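Local coordinates for glutamine amidotransferase type-2 domain-containing protein (Pseudomonas aeruginosa PAO1, PDB 1TE5) that probably acts as a class II (Ntn-type) glutamine amidotransferase, releasing ammonia from glutamine for transfer to an acceptor, at the interface of chains A and B. Numbering follows the deposited sequence. Chains: chain A/B, conserved hypothetical protein.

Contact 1: the interface of chains A and B. Residues chain A 94-96, 124, 130; chain B 97, 101-102.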
loop_
_atom_site.group_PDB
_atom_site.type_symbol
_atom_site.label_atom_id
_atom_site.label_comp_id
_atom_site.label_asym_id
_atom_site.label_seq_id
_atom_site.Cartn_x
_atom_site.Cartn_y
_atom_site.Cartn_z
ATOM N N PHE A 94 6.610 6.264 2.208
ATOM C CA PHE A 94 5.677 5.936 3.286
ATOM C C PHE A 94 4.303 6.568 3.039
ATOM O O PHE A 94 4.205 7.668 2.491
ATOM C CB PHE A 94 6.239 6.388 4.637
ATOM C CG PHE A 94 7.579 5.795 4.959
ATOM C CD1 PHE A 94 8.737 6.553 4.839
ATOM C CD2 PHE A 94 7.688 4.469 5.370
ATOM C CE1 PHE A 94 9.984 5.990 5.128
ATOM C CE2 PHE A 94 8.924 3.899 5.659
ATOM C CZ PHE A 94 10.071 4.660 5.539
ATOM N N ILE A 95 3.249 5.860 3.441
ATOM C CA ILE A 95 1.878 6.336 3.259
ATOM C C ILE A 95 1.127 6.439 4.584
ATOM O O ILE A 95 1.330 5.634 5.494
ATOM C CB ILE A 95 1.078 5.396 2.324
ATOM C CG1 ILE A 95 1.840 5.162 1.020
ATOM C CG2 ILE A 95 -0.312 5.973 2.035
ATOM C CD1 ILE A 95 1.114 4.267 0.065
ATOM N N ARG A 96 0.246 7.432 4.674
ATOM C CA ARG A 96 -0.576 7.654 5.860
ATOM C C ARG A 96 -1.706 8.604 5.497
ATOM O O ARG A 96 -1.479 9.596 4.802
ATOM C CB ARG A 96 0.265 8.218 7.007
ATOM C CG ARG A 96 0.007 7.514 8.327
ATOM C CD ARG A 96 1.266 7.345 9.171
ATOM N NE ARG A 96 2.175 6.461 8.454
ATOM C CZ ARG A 96 3.091 5.692 9.031
ATOM N NH1 ARG A 96 3.871 4.936 8.282
ATOM N NH2 ARG A 96 3.229 5.666 10.353
ATOM N N VAL A 124 6.254 2.934 11.952
ATOM C CA VAL A 124 6.195 1.481 12.090
ATOM C C VAL A 124 7.640 0.942 12.054
ATOM O O VAL A 124 7.982 -0.029 12.743
ATOM C CB VAL A 124 5.360 0.855 10.950
ATOM C CG1 VAL A 124 5.307 -0.661 11.102
ATOM C CG2 VAL A 124 3.949 1.445 10.962
ATOM N N GLU A 130 10.829 8.163 8.280
ATOM C CA GLU A 130 9.456 7.917 8.707
ATOM C C GLU A 130 9.103 8.704 9.966
ATOM O O GLU A 130 7.950 9.091 10.162
ATOM C CB GLU A 130 9.227 6.426 8.931
ATOM C CG GLU A 130 7.794 6.069 9.251
ATOM C CD GLU A 130 7.569 4.581 9.347
ATOM O OE1 GLU A 130 8.563 3.815 9.328
ATOM O OE2 GLU A 130 6.387 4.183 9.435
ATOM N N GLU B 97 -2.307 3.055 9.833
ATOM C CA GLU B 97 -1.452 2.780 10.984
ATOM C C GLU B 97 -2.044 3.305 12.287
ATOM O O GLU B 97 -2.549 4.431 12.353
ATOM C CB GLU B 97 -0.024 3.329 10.793
ATOM C CG GLU B 97 0.165 4.821 11.080
ATOM C CD GLU B 97 0.664 5.152 12.498
ATOM O OE1 GLU B 97 0.717 4.279 13.388
ATOM O OE2 GLU B 97 1.006 6.320 12.724
ATOM N N ARG B 101 1.822 0.487 14.002
ATOM C CA ARG B 101 1.595 -0.801 13.350
ATOM C C ARG B 101 0.622 -0.565 12.200
ATOM O O ARG B 101 -0.218 0.333 12.270
ATOM C CB ARG B 101 0.963 -1.807 14.318
ATOM C CG ARG B 101 1.711 -2.045 15.625
ATOM C CD ARG B 101 3.068 -2.697 15.420
ATOM N NE ARG B 101 3.000 -3.934 14.642
ATOM C CZ ARG B 101 3.296 -5.140 15.114
ATOM N NH1 ARG B 101 3.206 -6.196 14.320
ATOM N NH2 ARG B 101 3.668 -5.286 16.381
ATOM N N TYR B 102 0.771 -1.325 11.119
ATOM C CA TYR B 102 -0.134 -1.201 9.979
ATOM C C TYR B 102 -1.320 -2.147 10.192
ATOM O O TYR B 102 -1.144 -3.354 10.360
ATOM C CB TYR B 102 0.582 -1.512 8.648
ATOM C CG TYR B 102 1.563 -0.448 8.187
ATOM C CD1 TYR B 102 2.926 -0.724 8.078
ATOM C CD2 TYR B 102 1.127 0.838 7.860
ATOM C CE1 TYR B 102 3.828 0.257 7.670
ATOM C CE2 TYR B 102 2.027 1.821 7.447
ATOM C CZ TYR B 102 3.371 1.523 7.359
ATOM O OH TYR B 102 4.261 2.492 6.977
HETATM O O HOH W 1 3.874 3.244 4.324
#

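Contact 2: the interface of chains A and B. Residues chain A 49-52, 60, 63, 88; chain B 47, 49.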
loop_
_atom_site.group_PDB
_atom_site.type_symbol
_atom_site.label_atom_id
_atom_site.label_comp_id
_atom_site.label_asym_id
_atom_site.label_seq_id
_atom_site.Cartn_x
_atom_site.Cartn_y
_atom_site.Cartn_z
ATOM N N PHE A 49 4.524 -0.120 -4.499
ATOM C CA PHE A 49 5.373 -1.262 -4.804
ATOM C C PHE A 49 6.725 -0.865 -4.239
ATOM O O PHE A 49 7.275 0.174 -4.614
ATOM C CB PHE A 49 5.505 -1.466 -6.315
ATOM C CG PHE A 49 4.194 -1.605 -7.041
ATOM C CD1 PHE A 49 3.566 -0.490 -7.600
ATOM C CD2 PHE A 49 3.589 -2.855 -7.186
ATOM C CE1 PHE A 49 2.360 -0.617 -8.290
ATOM C CE2 PHE A 49 2.378 -2.990 -7.877
ATOM C CZ PHE A 49 1.767 -1.862 -8.428
ATOM N N GLN A 50 7.251 -1.659 -3.314
ATOM C CA GLN A 50 8.544 -1.355 -2.707
ATOM C C GLN A 50 9.269 -2.623 -2.278
ATOM O O GLN A 50 8.655 -3.670 -2.087
ATOM C CB GLN A 50 8.364 -0.432 -1.504
ATOM C CG GLN A 50 7.770 -1.108 -0.301
ATOM C CD GLN A 50 7.156 -0.143 0.676
ATOM O OE1 GLN A 50 7.718 0.909 0.961
ATOM N NE2 GLN A 50 5.983 -0.495 1.192
ATOM N N ASP A 51 10.566 -2.506 -2.044
ATOM C CA ASP A 51 11.368 -3.661 -1.681
ATOM C C ASP A 51 12.688 -3.209 -1.090
ATOM O O ASP A 51 13.328 -2.311 -1.618
ATOM C CB ASP A 51 11.652 -4.473 -2.947
ATOM C CG ASP A 51 11.810 -5.959 -2.679
ATOM O OD1 ASP A 51 12.586 -6.598 -3.417
ATOM O OD2 ASP A 51 11.141 -6.501 -1.771
ATOM N N PRO A 52 13.075 -3.773 0.065
ATOM C CA PRO A 52 14.350 -3.387 0.677
ATOM C C PRO A 52 15.472 -4.088 -0.082
ATOM O O PRO A 52 15.232 -4.652 -1.154
ATOM C CB PRO A 52 14.214 -3.925 2.099
ATOM C CG PRO A 52 13.381 -5.142 1.913
ATOM C CD PRO A 52 12.321 -4.675 0.948
ATOM N N VAL A 60 7.979 -8.411 -6.503
ATOM C CA VAL A 60 7.518 -7.022 -6.416
ATOM C C VAL A 60 8.244 -6.167 -7.463
ATOM O O VAL A 60 7.696 -5.196 -7.984
ATOM C CB VAL A 60 7.763 -6.446 -5.004
ATOM C CG1 VAL A 60 9.217 -6.556 -4.638
ATOM C CG2 VAL A 60 7.302 -4.995 -4.928
ATOM N N LEU A 63 6.523 -6.962 -10.490
ATOM C CA LEU A 63 5.192 -6.388 -10.441
ATOM C C LEU A 63 5.126 -4.948 -10.963
ATOM O O LEU A 63 4.229 -4.619 -11.738
ATOM C CB LEU A 63 4.629 -6.489 -9.024
ATOM C CG LEU A 63 3.516 -7.514 -8.778
ATOM C CD1 LEU A 63 2.238 -7.029 -9.429
ATOM C CD2 LEU A 63 3.906 -8.886 -9.307
ATOM N N LEU A 88 11.178 -4.276 5.108
ATOM C CA LEU A 88 10.146 -3.516 4.415
ATOM C C LEU A 88 9.677 -2.277 5.187
ATOM O O LEU A 88 9.345 -1.263 4.590
ATOM C CB LEU A 88 8.959 -4.440 4.132
ATOM C CG LEU A 88 7.760 -3.910 3.355
ATOM C CD1 LEU A 88 8.195 -3.497 1.981
ATOM C CD2 LEU A 88 6.702 -4.985 3.269
ATOM N N ARG B 47 2.302 -5.257 2.454
ATOM C CA ARG B 47 2.263 -5.113 1.009
ATOM C C ARG B 47 0.800 -5.215 0.604
ATOM O O ARG B 47 0.043 -5.981 1.197
ATOM C CB ARG B 47 3.066 -6.222 0.316
ATOM C CG ARG B 47 4.559 -6.219 0.619
ATOM C CD ARG B 47 5.282 -7.299 -0.217
ATOM N NE ARG B 47 6.677 -7.471 0.176
ATOM C CZ ARG B 47 7.684 -6.759 -0.313
ATOM N NH1 ARG B 47 8.919 -6.981 0.107
ATOM N NH2 ARG B 47 7.454 -5.834 -1.230
ATOM N N PHE B 49 -1.708 -5.487 -2.913
ATOM C CA PHE B 49 -1.845 -5.673 -4.356
ATOM C C PHE B 49 -3.308 -5.762 -4.694
ATOM O O PHE B 49 -4.036 -6.581 -4.144
ATOM C CB PHE B 49 -1.165 -6.964 -4.822
ATOM C CG PHE B 49 0.298 -6.990 -4.565
ATOM C CD1 PHE B 49 0.826 -7.837 -3.596
ATOM C CD2 PHE B 49 1.157 -6.136 -5.266
ATOM C CE1 PHE B 49 2.206 -7.838 -3.316
ATOM C CE2 PHE B 49 2.541 -6.123 -5.000
ATOM C CZ PHE B 49 3.068 -6.976 -4.020
#

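Contact 3: the interface of chains A and B. Residues chain A 96, 120-122; chain B 97, 100, 120, 141.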
loop_
_atom_site.group_PDB
_atom_site.type_symbol
_atom_site.label_atom_id
_atom_site.label_comp_id
_atom_site.label_asym_id
_atom_site.label_seq_id
_atom_site.Cartn_x
_atom_site.Cartn_y
_atom_site.Cartn_z
ATOM N N ARG A 96 0.246 7.432 4.674
ATOM C CA ARG A 96 -0.576 7.654 5.860
ATOM C C ARG A 96 -1.706 8.604 5.497
ATOM O O ARG A 96 -1.479 9.596 4.802
ATOM C CB ARG A 96 0.265 8.218 7.007
ATOM C CG ARG A 96 0.007 7.514 8.327
ATOM C CD ARG A 96 1.266 7.345 9.171
ATOM N NE ARG A 96 2.175 6.461 8.454
ATOM C CZ ARG A 96 3.091 5.692 9.031
ATOM N NH1 ARG A 96 3.871 4.936 8.282
ATOM N NH2 ARG A 96 3.229 5.666 10.353
ATOM N N PHE A 120 0.165 11.702 17.291
ATOM C CA PHE A 120 -0.916 10.955 16.650
ATOM C C PHE A 120 -0.361 9.849 15.758
ATOM O O PHE A 120 -0.794 8.693 15.830
ATOM C CB PHE A 120 -1.764 11.878 15.766
ATOM C CG PHE A 120 -2.202 13.158 16.434
ATOM C CD1 PHE A 120 -3.196 13.149 17.420
ATOM C CD2 PHE A 120 -1.650 14.387 16.034
ATOM C CE1 PHE A 120 -3.637 14.345 18.000
ATOM C CE2 PHE A 120 -2.076 15.589 16.599
ATOM C CZ PHE A 120 -3.077 15.571 17.586
ATOM N N TYR A 121 0.504 10.248 14.831
ATOM C CA TYR A 121 1.138 9.326 13.905
ATOM C C TYR A 121 2.437 8.811 14.501
ATOM O O TYR A 121 3.221 9.568 15.073
ATOM C CB TYR A 121 1.420 10.019 12.569
ATOM C CG TYR A 121 0.186 10.526 11.856
ATOM C CD1 TYR A 121 -0.260 11.838 12.036
ATOM C CD2 TYR A 121 -0.530 9.705 10.984
ATOM C CE1 TYR A 121 -1.383 12.322 11.364
ATOM C CE2 TYR A 121 -1.657 10.181 10.303
ATOM C CZ TYR A 121 -2.074 11.491 10.502
ATOM O OH TYR A 121 -3.182 11.970 9.843
ATOM N N ARG A 122 2.656 7.509 14.379
ATOM C CA ARG A 122 3.867 6.891 14.892
ATOM C C ARG A 122 4.502 6.036 13.798
ATOM O O ARG A 122 3.799 5.428 12.987
ATOM C CB ARG A 122 3.550 6.023 16.115
ATOM C CG ARG A 122 2.897 6.765 17.268
ATOM C CD ARG A 122 2.808 5.867 18.485
ATOM N NE ARG A 122 2.059 6.475 19.579
ATOM C CZ ARG A 122 2.486 7.492 20.315
ATOM N NH1 ARG A 122 1.726 7.970 21.287
ATOM N NH2 ARG A 122 3.668 8.037 20.076
ATOM N N GLU B 97 -2.307 3.055 9.833
ATOM C CA GLU B 97 -1.452 2.780 10.984
ATOM C C GLU B 97 -2.044 3.305 12.287
ATOM O O GLU B 97 -2.549 4.431 12.353
ATOM C CB GLU B 97 -0.024 3.329 10.793
ATOM C CG GLU B 97 0.165 4.821 11.080
ATOM C CD GLU B 97 0.664 5.152 12.498
ATOM O OE1 GLU B 97 0.717 4.279 13.388
ATOM O OE2 GLU B 97 1.006 6.320 12.724
ATOM N N GLY B 100 1.825 2.708 15.645
ATOM C CA GLY B 100 3.077 2.277 15.044
ATOM C C GLY B 100 3.018 0.897 14.416
ATOM O O GLY B 100 4.036 0.218 14.313
ATOM N N PHE B 120 -10.774 10.882 14.009
ATOM C CA PHE B 120 -9.369 10.945 13.621
ATOM C C PHE B 120 -9.168 10.406 12.208
ATOM O O PHE B 120 -8.614 11.089 11.342
ATOM C CB PHE B 120 -8.443 10.187 14.513
ATOM C CG PHE B 120 -6.959 10.425 14.336
ATOM C CD1 PHE B 120 -6.409 11.706 14.506
ATOM C CD2 PHE B 120 -6.117 9.378 13.933
ATOM C CE1 PHE B 120 -5.048 11.945 14.271
ATOM C CE2 PHE B 120 -4.755 9.603 13.694
ATOM C CZ PHE B 120 -4.219 10.893 13.862
ATOM N N ARG B 141 -8.521 4.016 19.146
ATOM C CA ARG B 141 -7.610 5.114 19.467
ATOM C C ARG B 141 -8.123 5.972 20.620
ATOM O O ARG B 141 -7.336 6.548 21.370
ATOM C CB ARG B 141 -7.357 6.000 18.240
ATOM C CG ARG B 141 -6.455 7.214 18.518
ATOM C CD ARG B 141 -6.147 7.887 17.184
ATOM N NE ARG B 141 -4.718 7.916 16.886
ATOM C CZ ARG B 141 -3.958 6.834 16.718
ATOM N NH1 ARG B 141 -2.665 6.963 16.451
ATOM N NH2 ARG B 141 -4.487 5.622 16.817
#

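Contact 4: the interface of chains A and B. Residues chain A 97, 100, 102; chain B 94-96, 124, 130.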
loop_
_atom_site.group_PDB
_atom_site.type_symbol
_atom_site.label_atom_id
_atom_site.label_comp_id
_atom_site.label_asym_id
_atom_site.label_seq_id
_atom_site.Cartn_x
_atom_site.Cartn_y
_atom_site.Cartn_z
ATOM N N GLU A 97 -2.932 8.274 5.899
ATOM C CA GLU A 97 -4.058 9.147 5.577
ATOM C C GLU A 97 -4.264 10.252 6.596
ATOM O O GLU A 97 -4.123 10.043 7.801
ATOM C CB GLU A 97 -5.360 8.359 5.364
ATOM C CG GLU A 97 -6.120 7.968 6.624
ATOM C CD GLU A 97 -7.217 8.955 7.039
ATOM O OE1 GLU A 97 -7.509 9.941 6.328
ATOM O OE2 GLU A 97 -7.796 8.719 8.108
ATOM N N GLY A 100 -8.760 12.317 4.983
ATOM C CA GLY A 100 -9.432 11.549 3.948
ATOM C C GLY A 100 -8.669 11.489 2.638
ATOM O O GLY A 100 -9.249 11.229 1.581
ATOM N N TYR A 102 -4.739 10.052 1.025
ATOM C CA TYR A 102 -3.551 9.260 1.349
ATOM C C TYR A 102 -2.332 10.132 1.101
ATOM O O TYR A 102 -2.187 10.704 0.032
ATOM C CB TYR A 102 -3.473 7.982 0.498
ATOM C CG TYR A 102 -4.462 6.897 0.889
ATOM C CD1 TYR A 102 -5.418 6.440 -0.021
ATOM C CD2 TYR A 102 -4.454 6.327 2.172
ATOM C CE1 TYR A 102 -6.337 5.461 0.330
ATOM C CE2 TYR A 102 -5.380 5.345 2.531
ATOM C CZ TYR A 102 -6.310 4.921 1.605
ATOM O OH TYR A 102 -7.247 3.975 1.955
ATOM N N PHE B 94 -8.377 -2.456 3.350
ATOM C CA PHE B 94 -7.956 -1.088 3.652
ATOM C C PHE B 94 -6.835 -1.112 4.691
ATOM O O PHE B 94 -6.807 -1.989 5.551
ATOM C CB PHE B 94 -9.160 -0.256 4.149
ATOM C CG PHE B 94 -10.272 -0.130 3.135
ATOM C CD1 PHE B 94 -11.396 -0.942 3.210
ATOM C CD2 PHE B 94 -10.149 0.745 2.049
ATOM C CE1 PHE B 94 -12.372 -0.891 2.216
ATOM C CE2 PHE B 94 -11.121 0.804 1.049
ATOM C CZ PHE B 94 -12.232 -0.016 1.130
ATOM N N ILE B 95 -5.901 -0.172 4.595
ATOM C CA ILE B 95 -4.774 -0.102 5.527
ATOM C C ILE B 95 -4.681 1.263 6.218
ATOM O O ILE B 95 -4.940 2.300 5.606
ATOM C CB ILE B 95 -3.417 -0.366 4.796
ATOM C CG1 ILE B 95 -3.418 -1.740 4.127
ATOM C CG2 ILE B 95 -2.258 -0.306 5.773
ATOM C CD1 ILE B 95 -2.156 -2.022 3.357
ATOM N N ARG B 96 -4.273 1.260 7.483
ATOM C CA ARG B 96 -4.106 2.486 8.262
ATOM C C ARG B 96 -3.222 2.161 9.461
ATOM O O ARG B 96 -3.327 1.070 10.007
ATOM C CB ARG B 96 -5.471 3.022 8.717
ATOM C CG ARG B 96 -5.614 4.518 8.511
ATOM C CD ARG B 96 -5.992 4.680 7.038
ATOM N NE ARG B 96 -7.212 5.402 6.709
ATOM C CZ ARG B 96 -8.019 5.116 5.692
ATOM N NH1 ARG B 96 -9.090 5.862 5.489
ATOM N NH2 ARG B 96 -7.779 4.085 4.883
ATOM N N VAL B 124 -11.076 7.527 2.595
ATOM C CA VAL B 124 -10.616 8.212 1.389
ATOM C C VAL B 124 -11.630 7.907 0.286
ATOM O O VAL B 124 -11.924 8.754 -0.567
ATOM C CB VAL B 124 -9.196 7.717 0.969
ATOM C CG1 VAL B 124 -8.790 8.319 -0.358
ATOM C CG2 VAL B 124 -8.169 8.077 2.037
ATOM N N GLU B 130 -15.063 0.954 4.385
ATOM C CA GLU B 130 -13.968 1.805 4.833
ATOM C C GLU B 130 -14.461 2.730 5.947
ATOM O O GLU B 130 -13.710 3.068 6.865
ATOM C CB GLU B 130 -13.404 2.619 3.664
ATOM C CG GLU B 130 -12.095 3.348 3.996
ATOM C CD GLU B 130 -11.515 4.143 2.835
ATOM O OE1 GLU B 130 -12.014 4.033 1.692
ATOM O OE2 GLU B 130 -10.541 4.881 3.087
HETATM O O HOH W 2 -5.955 1.445 2.106
#

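Contact 1: the interface of chains A and B
The ring of B:Tyr102 is covered on one face by A:Val124, whose CG2 methyl stands over it 3.6 Å from the ring centroid in a CH-pi contact. A chi1 of 180° places CG1 anti to the backbone N and leaves CG2 beside that nitrogen, from where it reaches the ring, nearest to CE1. The guanidinium of A:Arg96 has B:Glu97 CB above one face, offset toward the rim, and meets the tyrosine ring plane at 76°. A:Arg96 NH1 lies 2.8 Å from the phenol oxygen B:Tyr102 OH, close enough for a hydrogen bond. The same NH1 of A:Arg96 is in a salt bridge within its own chain, 2.9 Å from A:Glu130 OE2. That oxygen, A:Glu130 OE2, also accepts from A:Val124 N at 2.8 Å, the two donors arriving from opposite faces of the carboxylate, so one glutamate positions both the arginine and the valine. At the other branch, A:Arg96 NH2 makes a weak hydrogen bond, also a salt bridge across the interface, to B:Glu97 OE2 at 3.3 Å. Water 1 joins B:Tyr102 OH to A:Ile95 N, 2.8 Å from each. In effect the site sockets a tyrosine of one chain into the other, and it would help hold the dimer together if this pairing is the biological one.

Contact 2: the interface of chains A and B
A:Phe49 and B:Phe49, equivalent residues of the two chains, approach each other at the apolar centre, with A:Phe49 CD2 4.1 Å from B:Phe49 CE2. In this class II glutamine amidotransferase family protein they lie on strand 45-51 of chain A and strand 45-50 of chain B. A:Leu63 of helix 59-66 adds its CG at 4.1 Å from the same B:Phe49 CE2. B:Phe49 is poorly ordered, so this part of the packing is only loosely defined. Beyond the rings lies the aliphatic stem of B:Arg47, whose CG is 3.6 Å from A:Leu88 CD2. The other leucine methyl, CD1, sits above one face of the guanidinium, offset toward its rim. A:Val60 approaches from the helix at about a right angle to the arginine, its CG2 3.8 Å from B:Arg47 NH2. The polar rim is reached because the arginine chain is extended from CG to NE (chi2 -175°, chi3 -172°), which carries the guanidinium to the end of strand 45-51 of chain A. There B:Arg47 NH2 donates to the backbone carbonyl oxygen A:Gln50 O at 2.6 Å, on a line nearly continuing the C=O bond (170°). B:Arg47 NH1 forms a salt bridge and hydrogen bond with the carboxylate A:Asp51 OD2 at 2.9 Å. The carboxylate is met nearly end-on, and A:Asp51 OD2 is tilted from the guanidinium plane.

Contact 3: the interface of chains A and B
The loop carrying A:Phe120, A:Tyr121 and A:Arg122 meets three elements of chain B: the end of strand 94-97 with the turn at B:Gly100, the loop at B:Phe120, and helix 128-143 through B:Arg141. Strand 94-98 of chain A adds A:Arg96, beside B:Glu97. B:Glu97 is a polar anchor of the site. Its OE2 accepts from the backbone A:Arg122 N at 2.6 Å, on the syn side and 18° out of the carboxylate plane. Its other oxygen, OE1, takes the N-H of B:Gly100 at 3.0 Å within chain B, so the two oxygens are engaged on different chains and rotation of the carboxylate is restrained. The carbonyl A:Arg122 O lies 2.9 Å from B:Glu97 OE2, a close acceptor-acceptor pair, a clash as modelled and doubtful. The two Phe120 side chains meet without matching symmetry. B:Phe120 has CG anti to the backbone N (chi1 -168°), whereas A:Phe120 has chi1 -49°, and the B ring meets the A side chain through its rim, with B:Phe120 CZ 3.3 Å from A:Phe120 CB. B:Phe120 CZ also stands above one face of the A:Tyr121 ring, offset toward its rim. B:Arg141 NH1 donates to the carbonyl A:Phe120 O at 2.6 Å, with that oxygen in the guanidinium plane and the nitrogen in the carbonyl plane.

Contact 4: the interface of chains A and B
A:Tyr102 reaches across to B:Val124 and B:Arg96. From CB, chi1 of -74° sets CG anti to the carbonyl carbon, and A:Tyr102 CG lies 4.1 Å from B:Val124 CG2. CD1 meets both valine methyls and CD2 meets CG2. Further along, A:Tyr102 CE1 comes to 3.6 Å from B:Val124 CG2, which stands over the centre of one ring face. On the other side of the ring, A:Tyr102 CE2 is 3.6 Å from B:Arg96 NH2, and CZ lies near both this nitrogen and the valine CG2. The tip, the phenol A:Tyr102 OH, is 3.0 Å from B:Arg96 NH2, a distance suited to a hydrogen bond, with ring and guanidinium planes 84° apart. The OH also binds water 2, which continues to B:Ile95 N. B:Arg96 bends at chi2 (82°) and chi3, a different course from that of A:Arg96, and it is NH2 here that faces the phenol. B:Arg96 NH1 is 3.0 Å from B:Glu130 OE2, a salt bridge in which OE2 lies in the guanidinium plane and accepts through its anti lone pair. That same oxygen receives B:Val124 N from above the carboxylate plane, so it fixes both partners of the tyrosine. B:Arg96 NE lies 3.6 Å from A:Glu97 OE2, a longer salt bridge; the approach of NE to the glutamate CG is too short to trust. The carbonyl A:Gly100 O packs near B:Val124 CA at 3.3 Å. Through this site chain B receives the tyrosine of chain A, probably stabilising the pair of subunits.

Contacts 1 and 4 are nearly two-fold twins with the chains exchanged, about 11 Å apart, this and all distances here running between the centres of their C-alpha atoms; the differing arginine conformations show that the symmetry is not exact at side-chain level. Contact 3 lies about 8 Å from contact 1 and shares A:Arg96 and B:Glu97 with it, so the two form one continuous patch, while contact 4 is about 11 Å from contact 3. Strand 94-97 of chain B contributes to contacts 1, 3 and 4. Contact 2, about 14, 22 and 18 Å from contacts 1, 3 and 4, may add a separate point of attachment if the dimer is biological.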